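Local coordinates for filamentation induced by cAMP protein Fic (Desulfovibrio alaskensis, PDB 4RGL) that is of unknown function but belongs to the Fic/DOC family, joining a helical Fic core to a C-terminal domain probably of helix-turn-helix type, at residues A171-H176 and F243-L248; A58-T63 and D223-L228; V121-R126 and P184-N189; L110-L115 and G193-T198. One frame throughout, in Å; residues are numbered along the deposited sequence.

Contact 1. Residues A171-H176 and F243-L248; sequences ASCIFH and FMLGAL
Cys173 and Met244 meet where helix 168-182 and helix 238-257 pack together in the mainly helical Fic fold, with their CA atoms 6.5 Å apart. The contact turns on one sulfur. Cys173 SG lies anti to its carbonyl carbon (chi1 -64°), which carries it out from its own helix to 3.5 Å from Met244 CB. Met244 CG is almost as near, 3.6 Å from Cys173 SG, so the thiol touches the root of the selenomethionine chain and not its tip. Beyond CG that chain bends twice, at chi2 and chi3, and its selenium ends 5.6 Å from Cys173 SG; the far end turns instead to Tyr224 of helix 221-234. No hydrogen bond joins the two segments, and all three touching residues are buried, which makes this an apolar helix-helix seam. His176 loses some surface to the opposite helix without closing to contact distance, while its ND1 is engaged by Gln197 of helix 189-202. Leu245 adds a second, more distant contact. It leaves its helix off to the side, but its branch turns in toward the sulfur: Leu245 CD2 lies 4.1 Å from Cys173 SG.

Contact 2. Residues A58-T63 and D223-L228; sequences AIENNT and DYYRVL
Ile59 and Tyr225 meet through a methyl group and a phenol oxygen, with 3.3 Å between Ile59 CG2 and Tyr225 OH. Their CA atoms are 10.6 Å apart, so the tyrosine covers most of the gap. At chi1 -62° the isoleucine sets its CG2 branch anti to the backbone N, facing helix 221-234. The two side chains cross obliquely, and the methyl sits neither squarely over the ring nor at its edge, with Ile59 CG2 4.1 Å from Tyr225 CZ. Tyr224 backs the same ring: its CD2 lies 3.9 Å above the plane of Tyr225, over the centre.

Glu60 approaches differently. Its chain is kinked at chi2 (-58°), which folds the carboxylate back toward the phenol with its plane 77° from that of the ring. A direct bond is not made, but a water fills the gap, donating to Glu60 OE2 at 3.2 Å and lying 3.0 Å from Tyr225 OH.

Glu60 OE2 also forms a salt bridge with Arg194 of helix 189-202. In sequence and geometry this is consistent with the inhibitory-helix motif of Fic proteins, whose glutamate pairs with the second arginine of the Fic signature. Helix 42-59 closes immediately beyond with a Schellman motif: Asn61 takes the positive-phi position, and Asn61 N bonds to Ala58 O while Asn62 N reaches Leu57 O. An unidentified ligand occupies the adjoining space, hydrogen-bonded to Ile59 O, Glu60 OE1 and Asn61 ND2 and more weakly to Tyr225 OH.

Contact 3. Residues V121-R126 and P184-N189; sequences VDETGR and PFADGN
Val121 straddles one carboxylate oxygen of Asp187: its CG1 lies 3.2 Å and its CG2 3.3 Å from Asp187 OD1. This end of the contact is close, as is the place where the Phe185 ring turns its edge to the other loop, with Arg126 O in the ring plane and 3.2 Å from Phe185 CD1. Between these two places the fit is looser. Glu123 sends an extended chain alongside Ala186, leaving 4.0 Å between Glu123 OE1 and Ala186 CB, while its OE2 bonds to Ser129. Arg126 directs its CB away from the opposite loop, and its guanidinium lies over the backbone at Thr124. A water bridges the loops here, donating to Glu123 O and Arg126 O and accepting from Ala186 N.

The loop 184-189 is stiffened by its own asparagine. Asn189 OD1 takes Phe185 N on a lone pair at 2.9 Å, and Asn189 ND2 returns a bond to Phe185 O at 2.7 Å, arriving 41° out of that carbonyl's plane. His113 stacks on Phe185 and ties the two loops by bonds to Gly125 N and Asp187 O. An unidentified ligand bonds to Asp187 OD2, Gly188 N and Asn189 ND2. Such a loop, running from His183 into the N-terminus of helix 189-202 with Gly188 as N-cap, is the HPFxDGNGR signature of the Fic family.

Contact 4. Residues L110-L115 and G193-T198; sequences LAAHEL and GRLWQT
Ala112 points its methyl at the junction of two larger side chains on the facing helix, Trp196 and Leu195. The indole supplies the nearer contact, with Trp196 CZ3 3.5 Å and Trp196 CH2 4.0 Å from Ala112 CB, so the CZ3-CH2 side of the six-membered ring does the touching. The methyl comes to that ring obliquely, neither over a face nor along an edge. The CB of Trp196 does not head for the other helix; chi1 of -127° and the turn at CG carry the ring across. Its opposite corner is held by a hydrogen bond from Trp196 NE1 to Ala103 O, which probably helps to set the rotation of the indole.

Leu195 reaches in beside the ring. Its CG extends anti to the backbone N (chi1 173°), leaving CD2 4.0 Å from Ala112 CB. From the first helix the contact is made by the Ala112 methyl, and the two backbones remain well apart, 8.9 Å from Ala112 CA to Leu195 CA.

On the far side of helix 189-202, Arg194 O accepts two bonds: Thr198 N at 3.1 Å and Thr198 OG1 at 2.9 Å reach it from opposite faces of the carbonyl plane.

Both helices belong to the Fic core. Helix 82-95 covers Leu195 through Thr94 and Tyr95, the loop residue Trp101 touches Ala112, Phe175 of helix 168-182 meets the Trp196 ring with planes about 35° apart, and helix 238-257 lies against Gln197.

How the contacts relate
From the N terminus, the first segment met is 58-63, at the end of helix 42-59; contact 2 returns to it from helix 221-234 and closes the longest of the four loops, with 159 residues between its segments. Contact 4 falls wholly within that span, joining helix 106-117 to helix 189-202, and contact 3 falls within contact 4, bringing together the loops that follow helix 106-117 and precede helix 189-202. Contact 1 behaves otherwise: it starts at 171-176, inside all three spans, and ends at 243-248, beyond them, so it crosses each. Helix 189-202 is the common neighbour, touching contacts 1 and 2 through Gln197 and Arg194.

Contact 1. Residues A171-H176 and F243-L248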
loop_
_atom_site.group_PDB
_atom_site.type_symbol
_atom_site.label_atom_id
_atom_site.label_comp_id
_atom_site.label_asym_id
_atom_site.label_seq_id
_atom_site.Cartn_x
_atom_site.Cartn_y
_atom_site.Cartn_z
ATOM N N ALA A 171 14.179 -1.760 14.036
ATOM C CA ALA A 171 14.116 -3.224 14.023
ATOM C C ALA A 171 13.676 -3.760 12.654
ATOM O O ALA A 171 14.220 -4.767 12.194
ATOM C CB ALA A 171 13.165 -3.714 15.102
ATOM N N SER A 172 12.702 -3.071 11.987
ATOM C CA SER A 172 12.220 -3.477 10.658
ATOM C C SER A 172 13.323 -3.338 9.612
ATOM O O SER A 172 13.449 -4.194 8.737
ATOM C CB SER A 172 11.006 -2.651 10.248
ATOM O OG SER A 172 11.350 -1.291 10.052
ATOM N N CYS A 173 14.137 -2.275 9.714
ATOM C CA CYS A 173 15.245 -2.050 8.789
ATOM C C CYS A 173 16.336 -3.096 9.005
ATOM O O CYS A 173 16.871 -3.635 8.030
ATOM C CB CYS A 173 15.796 -0.636 8.942
ATOM S SG CYS A 173 14.620 0.668 8.515
ATOM N N ILE A 174 16.683 -3.375 10.286
ATOM C CA ILE A 174 17.718 -4.360 10.619
ATOM C C ILE A 174 17.304 -5.753 10.106
ATOM O O ILE A 174 18.119 -6.449 9.486
ATOM C CB ILE A 174 18.000 -4.384 12.149
ATOM C CG1 ILE A 174 18.413 -2.976 12.685
ATOM C CG2 ILE A 174 19.046 -5.440 12.494
ATOM C CD1 ILE A 174 19.805 -2.451 12.192
ATOM N N PHE A 175 16.029 -6.147 10.342
ATOM C CA PHE A 175 15.521 -7.442 9.888
ATOM C C PHE A 175 15.590 -7.547 8.362
ATOM O O PHE A 175 16.070 -8.550 7.839
ATOM C CB PHE A 175 14.081 -7.665 10.372
ATOM C CG PHE A 175 13.534 -9.038 10.043
ATOM C CD1 PHE A 175 12.957 -9.297 8.804
ATOM C CD2 PHE A 175 13.608 -10.073 10.965
ATOM C CE1 PHE A 175 12.491 -10.572 8.488
ATOM C CE2 PHE A 175 13.122 -11.345 10.653
ATOM C CZ PHE A 175 12.565 -11.585 9.418
ATOM N N HIS A 176 15.118 -6.496 7.650
ATOM C CA HIS A 176 15.147 -6.438 6.179
ATOM C C HIS A 176 16.563 -6.678 5.667
ATOM O O HIS A 176 16.761 -7.473 4.756
ATOM C CB HIS A 176 14.629 -5.057 5.693
ATOM C CG HIS A 176 14.227 -5.015 4.242
ATOM N ND1 HIS A 176 13.066 -4.381 3.836
ATOM C CD2 HIS A 176 14.839 -5.540 3.154
ATOM C CE1 HIS A 176 13.025 -4.513 2.522
ATOM N NE2 HIS A 176 14.059 -5.220 2.068
ATOM N N PHE A 243 18.880 4.834 4.730
ATOM C CA PHE A 243 18.170 4.851 3.452
ATOM C C PHE A 243 16.711 4.506 3.643
ATOM O O PHE A 243 15.841 5.218 3.134
ATOM C CB PHE A 243 18.813 3.873 2.447
ATOM C CG PHE A 243 18.140 3.866 1.086
ATOM C CD1 PHE A 243 18.547 4.743 0.084
ATOM C CD2 PHE A 243 17.074 3.007 0.821
ATOM C CE1 PHE A 243 17.907 4.754 -1.161
ATOM C CE2 PHE A 243 16.421 3.039 -0.415
ATOM C CZ PHE A 243 16.845 3.909 -1.400
HETATM N N MSE A 244 16.428 3.390 4.356
HETATM C CA MSE A 244 15.064 2.914 4.536
HETATM C C MSE A 244 14.236 3.894 5.379
HETATM O O MSE A 244 13.125 4.247 4.975
HETATM C CB MSE A 244 15.052 1.530 5.169
HETATM C CG MSE A 244 13.720 0.803 4.992
HETATM SE SE MSE A 244 13.185 0.669 3.109
HETATM C CE MSE A 244 14.753 -0.222 2.417
ATOM N N LEU A 245 14.787 4.366 6.542
ATOM C CA LEU A 245 14.085 5.365 7.370
ATOM C C LEU A 245 13.854 6.640 6.576
ATOM O O LEU A 245 12.825 7.297 6.748
ATOM C CB LEU A 245 14.864 5.679 8.662
ATOM C CG LEU A 245 14.908 4.562 9.717
ATOM C CD1 LEU A 245 15.767 4.971 10.896
ATOM C CD2 LEU A 245 13.511 4.195 10.193
ATOM N N GLY A 246 14.785 6.950 5.667
ATOM C CA GLY A 246 14.647 8.079 4.761
ATOM C C GLY A 246 13.491 7.887 3.804
ATOM O O GLY A 246 12.601 8.741 3.720
ATOM N N ALA A 247 13.438 6.698 3.150
ATOM C CA ALA A 247 12.351 6.340 2.238
ATOM C C ALA A 247 11.001 6.332 2.966
ATOM O O ALA A 247 10.021 6.885 2.452
ATOM C CB ALA A 247 12.619 4.975 1.617
ATOM N N LEU A 248 10.964 5.746 4.197
ATOM C CA LEU A 248 9.746 5.679 5.017
ATOM C C LEU A 248 9.255 7.063 5.377
ATOM O O LEU A 248 8.058 7.331 5.277
ATOM C CB LEU A 248 10.002 4.864 6.287
ATOM C CG LEU A 248 10.036 3.354 6.092
ATOM C CD1 LEU A 248 10.785 2.678 7.210
ATOM C CD2 LEU A 248 8.635 2.792 5.958
#

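Contact 2. Residues A58-T63 and D223-L228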
loop_
_atom_site.group_PDB
_atom_site.type_symbol
_atom_site.label_atom_id
_atom_site.label_comp_id
_atom_site.label_asym_id
_atom_site.label_seq_id
_atom_site.Cartn_x
_atom_site.Cartn_y
_atom_site.Cartn_z
ATOM N N ALA A 58 7.030 -4.978 -9.156
ATOM C CA ALA A 58 7.757 -4.280 -10.230
ATOM C C ALA A 58 9.262 -4.329 -9.991
ATOM O O ALA A 58 10.033 -4.449 -10.947
ATOM C CB ALA A 58 7.291 -2.834 -10.330
ATOM N N ILE A 59 9.687 -4.266 -8.700
ATOM C CA ILE A 59 11.107 -4.332 -8.331
ATOM C C ILE A 59 11.693 -5.682 -8.759
ATOM O O ILE A 59 12.845 -5.744 -9.190
ATOM C CB ILE A 59 11.301 -4.089 -6.806
ATOM C CG1 ILE A 59 10.802 -2.675 -6.402
ATOM C CG2 ILE A 59 12.778 -4.291 -6.402
ATOM C CD1 ILE A 59 10.784 -2.407 -4.855
ATOM N N GLU A 60 10.877 -6.752 -8.701
ATOM C CA GLU A 60 11.326 -8.085 -9.086
ATOM C C GLU A 60 10.960 -8.374 -10.566
ATOM O O GLU A 60 10.722 -9.527 -10.941
ATOM C CB GLU A 60 10.742 -9.153 -8.145
ATOM C CG GLU A 60 11.093 -8.925 -6.672
ATOM C CD GLU A 60 12.579 -8.877 -6.333
ATOM O OE1 GLU A 60 13.396 -9.410 -7.122
ATOM O OE2 GLU A 60 12.915 -8.372 -5.238
ATOM N N ASN A 61 10.956 -7.312 -11.402
ATOM C CA ASN A 61 10.845 -7.394 -12.861
ATOM C C ASN A 61 9.444 -7.893 -13.333
ATOM O O ASN A 61 9.329 -8.412 -14.447
ATOM C CB ASN A 61 11.947 -8.297 -13.437
ATOM C CG ASN A 61 13.346 -7.830 -13.087
ATOM O OD1 ASN A 61 13.633 -6.621 -13.014
ATOM N ND2 ASN A 61 14.256 -8.776 -12.897
ATOM N N ASN A 62 8.379 -7.592 -12.564
ATOM C CA ASN A 62 7.008 -7.851 -13.030
ATOM C C ASN A 62 6.561 -6.681 -13.911
ATOM O O ASN A 62 6.642 -5.524 -13.489
ATOM C CB ASN A 62 6.053 -8.065 -11.846
ATOM C CG ASN A 62 4.672 -8.532 -12.240
ATOM O OD1 ASN A 62 3.961 -7.877 -13.005
ATOM N ND2 ASN A 62 4.212 -9.599 -11.610
ATOM N N THR A 63 6.203 -6.967 -15.165
ATOM C CA THR A 63 5.981 -5.926 -16.175
ATOM C C THR A 63 4.542 -5.314 -16.108
ATOM O O THR A 63 4.240 -4.394 -16.880
ATOM C CB THR A 63 6.245 -6.489 -17.575
ATOM O OG1 THR A 63 5.276 -7.500 -17.864
ATOM C CG2 THR A 63 7.662 -7.052 -17.725
ATOM N N ASP A 223 19.862 3.151 -6.271
ATOM C CA ASP A 223 20.488 3.552 -5.000
ATOM C C ASP A 223 20.210 2.522 -3.917
ATOM O O ASP A 223 21.100 2.206 -3.126
ATOM C CB ASP A 223 19.982 4.940 -4.551
ATOM C CG ASP A 223 20.349 6.081 -5.495
ATOM O OD1 ASP A 223 20.449 5.831 -6.725
ATOM O OD2 ASP A 223 20.434 7.235 -5.023
ATOM N N TYR A 224 18.963 1.992 -3.878
ATOM C CA TYR A 224 18.549 0.975 -2.908
ATOM C C TYR A 224 19.513 -0.205 -2.924
ATOM O O TYR A 224 20.146 -0.487 -1.906
ATOM C CB TYR A 224 17.108 0.508 -3.208
ATOM C CG TYR A 224 16.690 -0.755 -2.485
ATOM C CD1 TYR A 224 16.459 -0.750 -1.112
ATOM C CD2 TYR A 224 16.358 -1.908 -3.193
ATOM C CE1 TYR A 224 16.005 -1.891 -0.448
ATOM C CE2 TYR A 224 15.875 -3.045 -2.544
ATOM C CZ TYR A 224 15.702 -3.033 -1.171
ATOM O OH TYR A 224 15.226 -4.151 -0.530
ATOM N N TYR A 225 19.720 -0.817 -4.117
ATOM C CA TYR A 225 20.625 -1.960 -4.266
ATOM C C TYR A 225 22.104 -1.554 -4.049
ATOM O O TYR A 225 22.890 -2.371 -3.571
ATOM C CB TYR A 225 20.457 -2.618 -5.649
ATOM C CG TYR A 225 19.162 -3.392 -5.805
ATOM C CD1 TYR A 225 18.870 -4.475 -4.977
ATOM C CD2 TYR A 225 18.305 -3.146 -6.875
ATOM C CE1 TYR A 225 17.713 -5.231 -5.154
ATOM C CE2 TYR A 225 17.159 -3.916 -7.079
ATOM C CZ TYR A 225 16.860 -4.951 -6.208
ATOM O OH TYR A 225 15.730 -5.712 -6.396
ATOM N N ARG A 226 22.474 -0.289 -4.390
ATOM C CA ARG A 226 23.857 0.195 -4.206
ATOM C C ARG A 226 24.173 0.382 -2.708
ATOM O O ARG A 226 25.243 -0.028 -2.251
ATOM C CB ARG A 226 24.086 1.511 -4.973
ATOM C CG ARG A 226 25.566 1.922 -5.051
ATOM C CD ARG A 226 25.776 3.225 -5.827
ATOM N NE ARG A 226 25.204 4.385 -5.132
ATOM C CZ ARG A 226 24.078 4.992 -5.501
ATOM N NH1 ARG A 226 23.427 4.591 -6.588
ATOM N NH2 ARG A 226 23.622 6.030 -4.815
ATOM N N VAL A 227 23.225 0.986 -1.941
ATOM C CA VAL A 227 23.380 1.174 -0.488
ATOM C C VAL A 227 23.358 -0.182 0.207
ATOM O O VAL A 227 24.153 -0.425 1.114
ATOM C CB VAL A 227 22.290 2.112 0.086
ATOM N N LEU A 228 22.491 -1.083 -0.265
ATOM C CA LEU A 228 22.381 -2.434 0.265
ATOM C C LEU A 228 23.686 -3.229 0.021
ATOM O O LEU A 228 24.109 -3.997 0.890
ATOM C CB LEU A 228 21.185 -3.144 -0.389
ATOM C CG LEU A 228 20.854 -4.538 0.109
ATOM C CD1 LEU A 228 20.655 -4.553 1.627
ATOM C CD2 LEU A 228 19.630 -5.065 -0.580
HETATM O O HOH W 1 15.094 -6.706 -3.687
#

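Contact 3. Residues V121-R126 and P184-N189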
loop_
_atom_site.group_PDB
_atom_site.type_symbol
_atom_site.label_atom_id
_atom_site.label_comp_id
_atom_site.label_asym_id
_atom_site.label_seq_id
_atom_site.Cartn_x
_atom_site.Cartn_y
_atom_site.Cartn_z
ATOM N N VAL A 121 6.035 -22.074 -7.527
ATOM C CA VAL A 121 7.358 -22.648 -7.263
ATOM C C VAL A 121 7.217 -24.017 -6.556
ATOM O O VAL A 121 6.145 -24.337 -6.042
ATOM C CB VAL A 121 8.214 -21.650 -6.422
ATOM C CG1 VAL A 121 9.403 -22.345 -5.758
ATOM C CG2 VAL A 121 8.680 -20.481 -7.281
ATOM N N ASP A 122 8.297 -24.841 -6.582
ATOM C CA ASP A 122 8.286 -26.164 -5.963
ATOM C C ASP A 122 8.385 -26.056 -4.430
ATOM O O ASP A 122 7.517 -26.578 -3.725
ATOM C CB ASP A 122 9.429 -27.033 -6.517
ATOM N N GLU A 123 9.422 -25.350 -3.914
ATOM C CA GLU A 123 9.642 -25.241 -2.465
ATOM C C GLU A 123 8.908 -24.027 -1.882
ATOM O O GLU A 123 9.464 -22.927 -1.834
ATOM C CB GLU A 123 11.139 -25.161 -2.143
ATOM C CG GLU A 123 11.894 -26.441 -2.447
ATOM C CD GLU A 123 13.364 -26.385 -2.096
ATOM O OE1 GLU A 123 14.144 -25.804 -2.885
ATOM O OE2 GLU A 123 13.740 -26.924 -1.030
ATOM N N THR A 124 7.686 -24.250 -1.378
ATOM C CA THR A 124 6.866 -23.201 -0.764
ATOM C C THR A 124 6.653 -23.496 0.716
ATOM O O THR A 124 6.429 -24.644 1.083
ATOM C CB THR A 124 5.516 -23.091 -1.494
ATOM O OG1 THR A 124 4.805 -24.317 -1.341
ATOM C CG2 THR A 124 5.676 -22.765 -2.967
ATOM N N GLY A 125 6.673 -22.452 1.541
ATOM C CA GLY A 125 6.429 -22.577 2.979
ATOM C C GLY A 125 7.513 -23.340 3.718
ATOM O O GLY A 125 7.241 -23.999 4.726
ATOM N N ARG A 126 8.749 -23.273 3.200
ATOM C CA ARG A 126 9.917 -23.940 3.783
ATOM C C ARG A 126 11.181 -23.311 3.253
ATOM O O ARG A 126 11.155 -22.672 2.194
ATOM C CB ARG A 126 9.899 -25.463 3.481
ATOM C CG ARG A 126 9.741 -25.801 2.000
ATOM C CD ARG A 126 9.596 -27.296 1.780
ATOM N NE ARG A 126 9.127 -27.602 0.426
ATOM C CZ ARG A 126 7.841 -27.684 0.088
ATOM N NH1 ARG A 126 6.894 -27.486 1.000
ATOM N NH2 ARG A 126 7.492 -27.962 -1.162
ATOM N N PRO A 184 16.442 -16.865 2.662
ATOM C CA PRO A 184 16.144 -18.203 3.198
ATOM C C PRO A 184 15.314 -19.068 2.250
ATOM O O PRO A 184 15.309 -20.281 2.392
ATOM C CB PRO A 184 15.362 -17.900 4.479
ATOM C CG PRO A 184 14.775 -16.567 4.254
ATOM C CD PRO A 184 15.790 -15.809 3.463
ATOM N N PHE A 185 14.574 -18.451 1.332
ATOM C CA PHE A 185 13.687 -19.206 0.454
ATOM C C PHE A 185 14.288 -19.366 -0.945
ATOM O O PHE A 185 15.160 -18.589 -1.343
ATOM C CB PHE A 185 12.320 -18.530 0.366
ATOM C CG PHE A 185 11.636 -18.375 1.702
ATOM C CD1 PHE A 185 11.026 -19.459 2.321
ATOM C CD2 PHE A 185 11.557 -17.133 2.320
ATOM C CE1 PHE A 185 10.390 -19.314 3.554
ATOM C CE2 PHE A 185 10.906 -16.985 3.547
ATOM C CZ PHE A 185 10.329 -18.078 4.159
ATOM N N ALA A 186 13.827 -20.381 -1.683
ATOM C CA ALA A 186 14.275 -20.621 -3.045
ATOM C C ALA A 186 13.878 -19.456 -3.973
ATOM O O ALA A 186 14.624 -19.123 -4.895
ATOM C CB ALA A 186 13.691 -21.924 -3.562
ATOM N N ASP A 187 12.699 -18.841 -3.726
ATOM C CA ASP A 187 12.210 -17.716 -4.534
ATOM C C ASP A 187 11.446 -16.723 -3.675
ATOM O O ASP A 187 10.928 -17.089 -2.622
ATOM C CB ASP A 187 11.296 -18.220 -5.683
ATOM C CG ASP A 187 11.965 -19.179 -6.645
ATOM O OD1 ASP A 187 11.904 -20.403 -6.398
ATOM O OD2 ASP A 187 12.465 -18.714 -7.700
ATOM N N GLY A 188 11.325 -15.489 -4.167
ATOM C CA GLY A 188 10.505 -14.457 -3.538
ATOM C C GLY A 188 11.085 -13.843 -2.276
ATOM O O GLY A 188 10.341 -13.280 -1.467
ATOM N N ASN A 189 12.424 -13.890 -2.118
ATOM C CA ASN A 189 13.082 -13.345 -0.920
ATOM C C ASN A 189 12.927 -11.833 -0.855
ATOM O O ASN A 189 12.666 -11.286 0.219
ATOM C CB ASN A 189 14.552 -13.731 -0.882
ATOM C CG ASN A 189 14.761 -15.208 -0.673
ATOM O OD1 ASN A 189 14.552 -15.740 0.426
ATOM N ND2 ASN A 189 15.115 -15.917 -1.743
HETATM O O HOH W 2 11.767 -22.191 -0.540
#

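Contact 4. Residues L110-L115 and G193-T198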
loop_
_atom_site.group_PDB
_atom_site.type_symbol
_atom_site.label_atom_id
_atom_site.label_comp_id
_atom_site.label_asym_id
_atom_site.label_seq_id
_atom_site.Cartn_x
_atom_site.Cartn_y
_atom_site.Cartn_z
ATOM N N LEU A 110 6.671 -18.812 7.289
ATOM C CA LEU A 110 6.520 -19.880 6.306
ATOM C C LEU A 110 5.114 -19.873 5.712
ATOM O O LEU A 110 4.964 -20.003 4.497
ATOM C CB LEU A 110 6.827 -21.246 6.946
ATOM C CG LEU A 110 8.226 -21.377 7.579
ATOM C CD1 LEU A 110 8.384 -22.693 8.265
ATOM C CD2 LEU A 110 9.332 -21.174 6.541
ATOM N N ALA A 111 4.087 -19.643 6.556
ATOM C CA ALA A 111 2.698 -19.546 6.092
ATOM C C ALA A 111 2.534 -18.399 5.059
ATOM O O ALA A 111 1.798 -18.551 4.074
ATOM C CB ALA A 111 1.767 -19.324 7.278
ATOM N N ALA A 112 3.261 -17.280 5.265
ATOM C CA ALA A 112 3.235 -16.144 4.347
ATOM C C ALA A 112 3.885 -16.502 3.013
ATOM O O ALA A 112 3.335 -16.185 1.953
ATOM C CB ALA A 112 3.946 -14.952 4.970
ATOM N N HIS A 113 5.052 -17.180 3.060
ATOM C CA HIS A 113 5.766 -17.591 1.851
ATOM C C HIS A 113 4.912 -18.568 1.022
ATOM O O HIS A 113 4.909 -18.489 -0.215
ATOM C CB HIS A 113 7.111 -18.225 2.210
ATOM C CG HIS A 113 7.923 -18.611 1.018
ATOM N ND1 HIS A 113 8.005 -19.926 0.598
ATOM C CD2 HIS A 113 8.599 -17.829 0.143
ATOM C CE1 HIS A 113 8.758 -19.907 -0.488
ATOM N NE2 HIS A 113 9.137 -18.664 -0.800
ATOM N N GLU A 114 4.134 -19.448 1.714
ATOM C CA GLU A 114 3.212 -20.377 1.065
ATOM C C GLU A 114 2.143 -19.612 0.253
ATOM O O GLU A 114 1.966 -19.890 -0.930
ATOM C CB GLU A 114 2.546 -21.307 2.118
ATOM C CG GLU A 114 1.157 -21.835 1.731
ATOM C CD GLU A 114 1.068 -22.636 0.442
ATOM O OE1 GLU A 114 2.115 -23.139 -0.028
ATOM O OE2 GLU A 114 -0.055 -22.771 -0.090
ATOM N N LEU A 115 1.466 -18.631 0.878
ATOM C CA LEU A 115 0.421 -17.855 0.202
ATOM C C LEU A 115 0.982 -17.074 -0.968
ATOM O O LEU A 115 0.306 -16.927 -1.989
ATOM C CB LEU A 115 -0.252 -16.893 1.181
ATOM C CG LEU A 115 -1.194 -17.519 2.183
ATOM C CD1 LEU A 115 -1.598 -16.516 3.237
ATOM C CD2 LEU A 115 -2.417 -18.080 1.499
ATOM N N GLY A 193 10.982 -9.864 2.056
ATOM C CA GLY A 193 11.685 -8.836 2.807
ATOM C C GLY A 193 10.820 -7.618 3.048
ATOM O O GLY A 193 10.622 -7.207 4.198
ATOM N N ARG A 194 10.207 -7.086 1.960
ATOM C CA ARG A 194 9.324 -5.916 2.033
ATOM C C ARG A 194 8.053 -6.239 2.799
ATOM O O ARG A 194 7.549 -5.387 3.542
ATOM C CB ARG A 194 8.982 -5.417 0.633
ATOM C CG ARG A 194 10.201 -5.013 -0.139
ATOM C CD ARG A 194 9.899 -4.662 -1.555
ATOM N NE ARG A 194 11.076 -4.869 -2.386
ATOM C CZ ARG A 194 11.244 -5.921 -3.173
ATOM N NH1 ARG A 194 10.249 -6.770 -3.371
ATOM N NH2 ARG A 194 12.369 -6.073 -3.850
ATOM N N LEU A 195 7.544 -7.483 2.658
ATOM C CA LEU A 195 6.350 -7.907 3.371
ATOM C C LEU A 195 6.589 -7.903 4.867
ATOM O O LEU A 195 5.786 -7.342 5.619
ATOM C CB LEU A 195 5.906 -9.303 2.909
ATOM C CG LEU A 195 4.734 -9.930 3.710
ATOM C CD1 LEU A 195 3.428 -9.165 3.477
ATOM C CD2 LEU A 195 4.560 -11.380 3.359
ATOM N N TRP A 196 7.703 -8.510 5.313
ATOM C CA TRP A 196 7.966 -8.655 6.734
ATOM C C TRP A 196 8.337 -7.309 7.366
ATOM O O TRP A 196 7.974 -7.064 8.515
ATOM C CB TRP A 196 9.055 -9.697 6.988
ATOM C CG TRP A 196 8.636 -10.751 7.973
ATOM C CD1 TRP A 196 9.167 -10.972 9.209
ATOM C CD2 TRP A 196 7.459 -11.567 7.892
ATOM N NE1 TRP A 196 8.471 -11.969 9.849
ATOM C CE2 TRP A 196 7.389 -12.320 9.084
ATOM C CE3 TRP A 196 6.466 -11.758 6.911
ATOM C CZ2 TRP A 196 6.385 -13.263 9.313
ATOM C CZ3 TRP A 196 5.451 -12.663 7.157
ATOM C CH2 TRP A 196 5.423 -13.416 8.335
ATOM N N GLN A 197 8.942 -6.389 6.585
ATOM C CA GLN A 197 9.189 -5.041 7.089
ATOM C C GLN A 197 7.849 -4.330 7.373
ATOM O O GLN A 197 7.676 -3.757 8.448
ATOM C CB GLN A 197 10.038 -4.228 6.113
ATOM C CG GLN A 197 10.261 -2.793 6.591
ATOM C CD GLN A 197 11.119 -2.004 5.662
ATOM O OE1 GLN A 197 12.274 -2.347 5.407
ATOM N NE2 GLN A 197 10.636 -0.832 5.276
ATOM N N THR A 198 6.869 -4.473 6.451
ATOM C CA THR A 198 5.519 -3.937 6.640
ATOM C C THR A 198 4.853 -4.586 7.873
ATOM O O THR A 198 4.127 -3.911 8.607
ATOM C CB THR A 198 4.672 -4.160 5.368
ATOM O OG1 THR A 198 5.368 -3.632 4.238
ATOM C CG2 THR A 198 3.299 -3.525 5.467
#